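Local coordinates for ochratoxinase (Aspergillus niger, PDB 4C65), which is a zinc-dependent carboxypeptidase of the amidohydrolase superfamily that hydrolyses the mycotoxin ochratoxin A to ochratoxin alpha and L-phenylalanine, at residues A[4-16]-A[48-62]. Numbering follows the deposited sequence.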
loop_
_atom_site.group_PDB
_atom_site.type_symbol
_atom_site.label_atom_id
_atom_site.label_comp_id
_atom_site.label_asym_id
_atom_site.label_seq_id
_atom_site.Cartn_x
_atom_site.Cartn_y
_atom_site.Cartn_z
ATOM N N GLU A 4 -32.591 1.261 48.665
ATOM C CA GLU A 4 -33.132 2.552 49.082
ATOM C C GLU A 4 -32.514 3.667 48.250
ATOM O O GLU A 4 -31.337 3.634 47.959
ATOM C CB GLU A 4 -32.822 2.799 50.565
ATOM C CG GLU A 4 -33.787 2.111 51.536
ATOM C CD GLU A 4 -35.165 2.742 51.579
ATOM O OE1 GLU A 4 -35.286 3.947 51.298
ATOM O OE2 GLU A 4 -36.138 2.032 51.903
ATOM N N ALA A 5 -33.312 4.658 47.889
ATOM C CA ALA A 5 -32.810 5.836 47.176
ATOM C C ALA A 5 -31.927 6.662 48.078
ATOM O O ALA A 5 -32.186 6.780 49.270
ATOM C CB ALA A 5 -33.968 6.675 46.717
ATOM N N LYS A 6 -30.865 7.202 47.512
ATOM C CA LYS A 6 -29.967 8.059 48.250
ATOM C C LYS A 6 -30.406 9.511 48.134
ATOM O O LYS A 6 -30.430 10.092 47.063
ATOM C CB LYS A 6 -28.527 7.874 47.774
ATOM C CG LYS A 6 -27.523 8.604 48.639
ATOM C CD LYS A 6 -26.087 8.200 48.347
ATOM C CE LYS A 6 -25.111 9.242 48.945
ATOM N NZ LYS A 6 -23.843 9.462 48.189
ATOM N N VAL A 7 -30.737 10.097 49.274
ATOM C CA VAL A 7 -31.338 11.408 49.320
ATOM C C VAL A 7 -30.418 12.410 50.000
ATOM O O VAL A 7 -29.908 12.151 51.085
ATOM C CB VAL A 7 -32.698 11.323 50.046
ATOM C CG1 VAL A 7 -33.308 12.707 50.259
ATOM C CG2 VAL A 7 -33.638 10.436 49.248
ATOM N N THR A 8 -30.240 13.574 49.369
ATOM C CA THR A 8 -29.439 14.667 49.921
ATOM C C THR A 8 -30.249 15.964 49.905
ATOM O O THR A 8 -30.852 16.307 48.893
ATOM C CB THR A 8 -28.160 14.895 49.105
ATOM O OG1 THR A 8 -27.454 13.670 48.970
ATOM C CG2 THR A 8 -27.269 15.921 49.769
ATOM N N ILE A 9 -30.288 16.661 51.040
ATOM C CA ILE A 9 -30.936 17.967 51.115
ATOM C C ILE A 9 -29.875 19.033 51.189
ATOM O O ILE A 9 -28.966 18.954 52.008
ATOM C CB ILE A 9 -31.875 18.105 52.328
ATOM C CG1 ILE A 9 -32.880 16.948 52.328
ATOM C CG2 ILE A 9 -32.616 19.435 52.264
ATOM C CD1 ILE A 9 -33.882 16.982 53.450
ATOM N N ILE A 10 -29.984 20.015 50.299
ATOM C CA ILE A 10 -29.081 21.153 50.291
ATOM C C ILE A 10 -29.882 22.429 50.514
ATOM O O ILE A 10 -30.780 22.736 49.739
ATOM C CB ILE A 10 -28.355 21.285 48.941
ATOM C CG1 ILE A 10 -27.639 19.987 48.588
ATOM C CG2 ILE A 10 -27.377 22.457 48.981
ATOM C CD1 ILE A 10 -27.366 19.846 47.105
ATOM N N TYR A 11 -29.580 23.130 51.603
ATOM C CA TYR A 11 -30.211 24.402 51.903
ATOM C C TYR A 11 -29.351 25.509 51.373
ATOM O O TYR A 11 -28.136 25.506 51.584
ATOM C CB TYR A 11 -30.360 24.573 53.408
ATOM C CG TYR A 11 -31.297 23.575 54.048
ATOM C CD1 TYR A 11 -32.647 23.840 54.164
ATOM C CD2 TYR A 11 -30.832 22.361 54.511
ATOM C CE1 TYR A 11 -33.515 22.931 54.753
ATOM C CE2 TYR A 11 -31.697 21.438 55.110
ATOM C CZ TYR A 11 -33.033 21.740 55.235
ATOM O OH TYR A 11 -33.884 20.857 55.826
ATOM N N ALA A 12 -29.972 26.465 50.694
ATOM C CA ALA A 12 -29.222 27.531 50.047
ATOM C C ALA A 12 -29.724 28.912 50.421
ATOM O O ALA A 12 -30.902 29.199 50.254
ATOM C CB ALA A 12 -29.257 27.354 48.529
ATOM N N GLY A 13 -28.818 29.780 50.875
ATOM C CA GLY A 13 -29.144 31.182 51.104
ATOM C C GLY A 13 -29.719 31.831 49.847
ATOM O O GLY A 13 -30.710 32.552 49.896
ATOM N N LEU A 14 -29.094 31.538 48.714
ATOM C CA LEU A 14 -29.565 31.974 47.405
ATOM C C LEU A 14 -29.482 30.804 46.426
ATOM O O LEU A 14 -28.444 30.156 46.312
ATOM C CB LEU A 14 -28.689 33.123 46.910
ATOM C CG LEU A 14 -29.055 33.747 45.567
ATOM C CD1 LEU A 14 -30.329 34.568 45.683
ATOM C CD2 LEU A 14 -27.901 34.600 45.067
ATOM N N LEU A 15 -30.573 30.556 45.705
ATOM C CA LEU A 15 -30.607 29.493 44.708
ATOM C C LEU A 15 -30.860 30.080 43.328
ATOM O O LEU A 15 -31.885 30.699 43.102
ATOM C CB LEU A 15 -31.661 28.443 45.057
ATOM C CG LEU A 15 -31.670 27.174 44.187
ATOM C CD1 LEU A 15 -32.014 25.944 45.002
ATOM C CD2 LEU A 15 -32.621 27.289 43.004
ATOM N N ILE A 16 -29.885 29.891 42.432
ATOM C CA ILE A 16 -29.954 30.378 41.068
ATOM C C ILE A 16 -30.327 29.186 40.187
ATOM O O ILE A 16 -29.503 28.302 39.970
ATOM C CB ILE A 16 -28.607 31.008 40.637
ATOM C CG1 ILE A 16 -28.243 32.155 41.590
ATOM C CG2 ILE A 16 -28.696 31.530 39.208
ATOM C CD1 ILE A 16 -26.780 32.518 41.615
ATOM N N TYR A 48 -38.710 13.521 52.269
ATOM C CA TYR A 48 -37.264 13.737 52.114
ATOM C C TYR A 48 -36.587 14.156 53.421
ATOM O O TYR A 48 -35.454 13.746 53.687
ATOM C CB TYR A 48 -36.963 14.771 51.027
ATOM C CG TYR A 48 -37.520 14.418 49.674
ATOM C CD1 TYR A 48 -37.232 13.184 49.078
ATOM C CD2 TYR A 48 -38.342 15.300 48.994
ATOM C CE1 TYR A 48 -37.754 12.846 47.839
ATOM C CE2 TYR A 48 -38.857 14.975 47.745
ATOM C CZ TYR A 48 -38.568 13.746 47.180
ATOM O OH TYR A 48 -39.075 13.432 45.953
ATOM N N LEU A 49 -37.290 14.926 54.256
ATOM C CA LEU A 49 -36.798 15.278 55.589
ATOM C C LEU A 49 -36.554 14.019 56.437
ATOM O O LEU A 49 -35.607 13.977 57.232
ATOM C CB LEU A 49 -37.777 16.206 56.302
ATOM C CG LEU A 49 -37.928 17.628 55.751
ATOM C CD1 LEU A 49 -39.081 18.357 56.425
ATOM C CD2 LEU A 49 -36.643 18.420 55.909
ATOM N N ARG A 50 -37.404 13.007 56.246
ATOM C CA ARG A 50 -37.293 11.697 56.911
ATOM C C ARG A 50 -36.157 10.835 56.362
ATOM O O ARG A 50 -35.399 10.235 57.128
ATOM C CB ARG A 50 -38.599 10.912 56.720
ATOM C CG ARG A 50 -39.592 11.172 57.799
ATOM C CD ARG A 50 -40.919 10.782 57.219
ATOM N NE ARG A 50 -41.990 11.673 57.638
ATOM C CZ ARG A 50 -43.013 12.068 56.872
ATOM N NH1 ARG A 50 -43.149 11.670 55.609
ATOM N NH2 ARG A 50 -43.932 12.866 57.400
ATOM N N SER A 51 -36.055 10.771 55.036
ATOM C CA SER A 51 -35.207 9.788 54.380
ATOM C C SER A 51 -33.787 10.278 54.072
ATOM O O SER A 51 -32.951 9.488 53.642
ATOM C CB SER A 51 -35.882 9.303 53.099
ATOM O OG SER A 51 -35.924 10.333 52.116
ATOM N N THR A 52 -33.489 11.557 54.303
ATOM C CA THR A 52 -32.185 12.112 53.896
ATOM C C THR A 52 -30.969 11.474 54.601
ATOM O O THR A 52 -30.905 11.367 55.812
ATOM C CB THR A 52 -32.150 13.659 54.000
ATOM O OG1 THR A 52 -30.923 14.153 53.447
ATOM C CG2 THR A 52 -32.286 14.150 55.449
ATOM N N GLN A 53 -30.006 11.058 53.793
ATOM C CA GLN A 53 -28.726 10.518 54.247
ATOM C C GLN A 53 -27.811 11.641 54.765
ATOM O O GLN A 53 -27.037 11.430 55.678
ATOM C CB GLN A 53 -27.991 9.823 53.062
ATOM C CG GLN A 53 -28.193 8.328 52.876
ATOM C CD GLN A 53 -29.646 7.938 52.631
ATOM O OE1 GLN A 53 -30.377 8.587 51.876
ATOM N NE2 GLN A 53 -30.065 6.852 53.250
ATOM N N SER A 54 -27.843 12.800 54.112
ATOM C CA SER A 54 -27.017 13.921 54.510
ATOM C C SER A 54 -27.613 15.252 54.080
ATOM O O SER A 54 -28.384 15.345 53.119
ATOM C CB SER A 54 -25.611 13.801 53.944
ATOM O OG SER A 54 -25.602 14.094 52.576
ATOM N N THR A 55 -27.238 16.287 54.817
ATOM C CA THR A 55 -27.709 17.624 54.610
ATOM C C THR A 55 -26.523 18.588 54.455
ATOM O O THR A 55 -25.506 18.410 55.122
ATOM C CB THR A 55 -28.444 17.984 55.930
ATOM O OG1 THR A 55 -29.480 17.028 56.184
ATOM C CG2 THR A 55 -29.007 19.386 55.932
ATOM N N HIS A 56 -26.668 19.604 53.609
ATOM C CA HIS A 56 -25.661 20.643 53.458
ATOM C C HIS A 56 -26.313 21.992 53.543
ATOM O O HIS A 56 -27.471 22.142 53.141
ATOM C CB HIS A 56 -24.958 20.498 52.108
ATOM C CG HIS A 56 -24.280 19.184 51.946
ATOM N ND1 HIS A 56 -22.991 18.957 52.372
ATOM C CD2 HIS A 56 -24.733 18.009 51.460
ATOM C CE1 HIS A 56 -22.666 17.701 52.119
ATOM N NE2 HIS A 56 -23.708 17.105 51.572
ATOM N N ARG A 57 -25.554 22.974 54.007
ATOM C CA ARG A 57 -26.009 24.346 54.051
ATOM C C ARG A 57 -24.981 25.212 53.389
ATOM O O ARG A 57 -23.863 25.283 53.845
ATOM C CB ARG A 57 -26.215 24.761 55.514
ATOM C CG ARG A 57 -27.547 24.251 55.995
ATOM C CD ARG A 57 -27.817 24.508 57.443
ATOM N NE ARG A 57 -28.839 23.566 57.928
ATOM C CZ ARG A 57 -30.150 23.726 57.747
ATOM N NH1 ARG A 57 -30.644 24.795 57.107
ATOM N NH2 ARG A 57 -30.993 22.816 58.209
ATOM N N VAL A 58 -25.366 25.886 52.313
ATOM C CA VAL A 58 -24.436 26.674 51.527
ATOM C C VAL A 58 -25.027 28.041 51.205
ATOM O O VAL A 58 -26.240 28.192 51.143
ATOM C CB VAL A 58 -24.071 25.950 50.193
ATOM C CG1 VAL A 58 -23.492 24.577 50.481
ATOM C CG2 VAL A 58 -25.280 25.827 49.274
ATOM N N PRO A 59 -24.162 29.039 50.983
ATOM C CA PRO A 59 -24.675 30.384 50.694
ATOM C C PRO A 59 -25.342 30.481 49.339
ATOM O O PRO A 59 -26.386 31.107 49.222
ATOM C CB PRO A 59 -23.422 31.278 50.729
ATOM C CG PRO A 59 -22.353 30.465 51.380
ATOM C CD PRO A 59 -22.701 29.018 51.142
ATOM N N VAL A 60 -24.750 29.852 48.326
ATOM C CA VAL A 60 -25.250 29.946 46.955
ATOM C C VAL A 60 -25.248 28.591 46.272
ATOM O O VAL A 60 -24.246 27.882 46.305
ATOM C CB VAL A 60 -24.405 30.934 46.110
ATOM C CG1 VAL A 60 -24.905 30.992 44.676
ATOM C CG2 VAL A 60 -24.447 32.320 46.736
ATOM N N LEU A 61 -26.354 28.278 45.605
ATOM C CA LEU A 61 -26.473 27.054 44.842
ATOM C C LEU A 61 -26.932 27.360 43.415
ATOM O O LEU A 61 -27.778 28.246 43.203
ATOM C CB LEU A 61 -27.472 26.120 45.506
ATOM C CG LEU A 61 -27.369 24.646 45.162
ATOM C CD1 LEU A 61 -26.158 23.996 45.820
ATOM C CD2 LEU A 61 -28.648 23.922 45.582
ATOM N N MET A 62 -26.385 26.626 42.451
ATOM C CA MET A 62 -26.715 26.820 41.042
ATOM C C MET A 62 -26.427 25.559 40.247
ATOM O O MET A 62 -25.822 24.607 40.776
ATOM C CB MET A 62 -25.924 28.005 40.482
ATOM C CG MET A 62 -24.406 27.862 40.518
ATOM S SD MET A 62 -23.569 29.221 39.660
ATOM C CE MET A 62 -23.828 28.738 37.949
HETATM O O HOH W 1 -27.041 11.805 50.762
#
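Parallel pairing of strands 7-12 and 54-58 probably belongs to the smaller beta-sandwich domain beside the TIM barrel, well away from the zinc site; strand 26-31 flanks 7-12 on its other edge. The backbone ladder runs from I9 N to S54 O (3.1 Å) through Y11 N to H56 O (2.8 Å) and G13 N to V58 O. Both chains turn a corner together, at G13-L14 and P59, without losing their pairing: L14 N bonds to P59 O (2.8 Å) and L61 N to L14 O (2.9 Å). At the start, the bent Q53 side chain supplies OE1 in place of a backbone carbonyl, accepting V7 N at 3.0 Å, almost straight at 175°, while Q53 N bonds to V7 O. A water donating to V7 O also meets T8 OG1 and S54 OG. On the I10, A12 and H56 face, L61 CD1 packs on I10 CG2 (3.7 Å) and T8 CG2 meets the H56 ring edge; H56 also packs edge-to-face with W415. On the reverse, T55 CG2 touches the Y11 ring edge in plane, at CE2 (3.5 Å). The extended R57 chain runs alongside Y11, laying its guanidinium over one ring face in a cation-pi stack, planes 14° apart, with NH1 3.4 Å from Y11 CG.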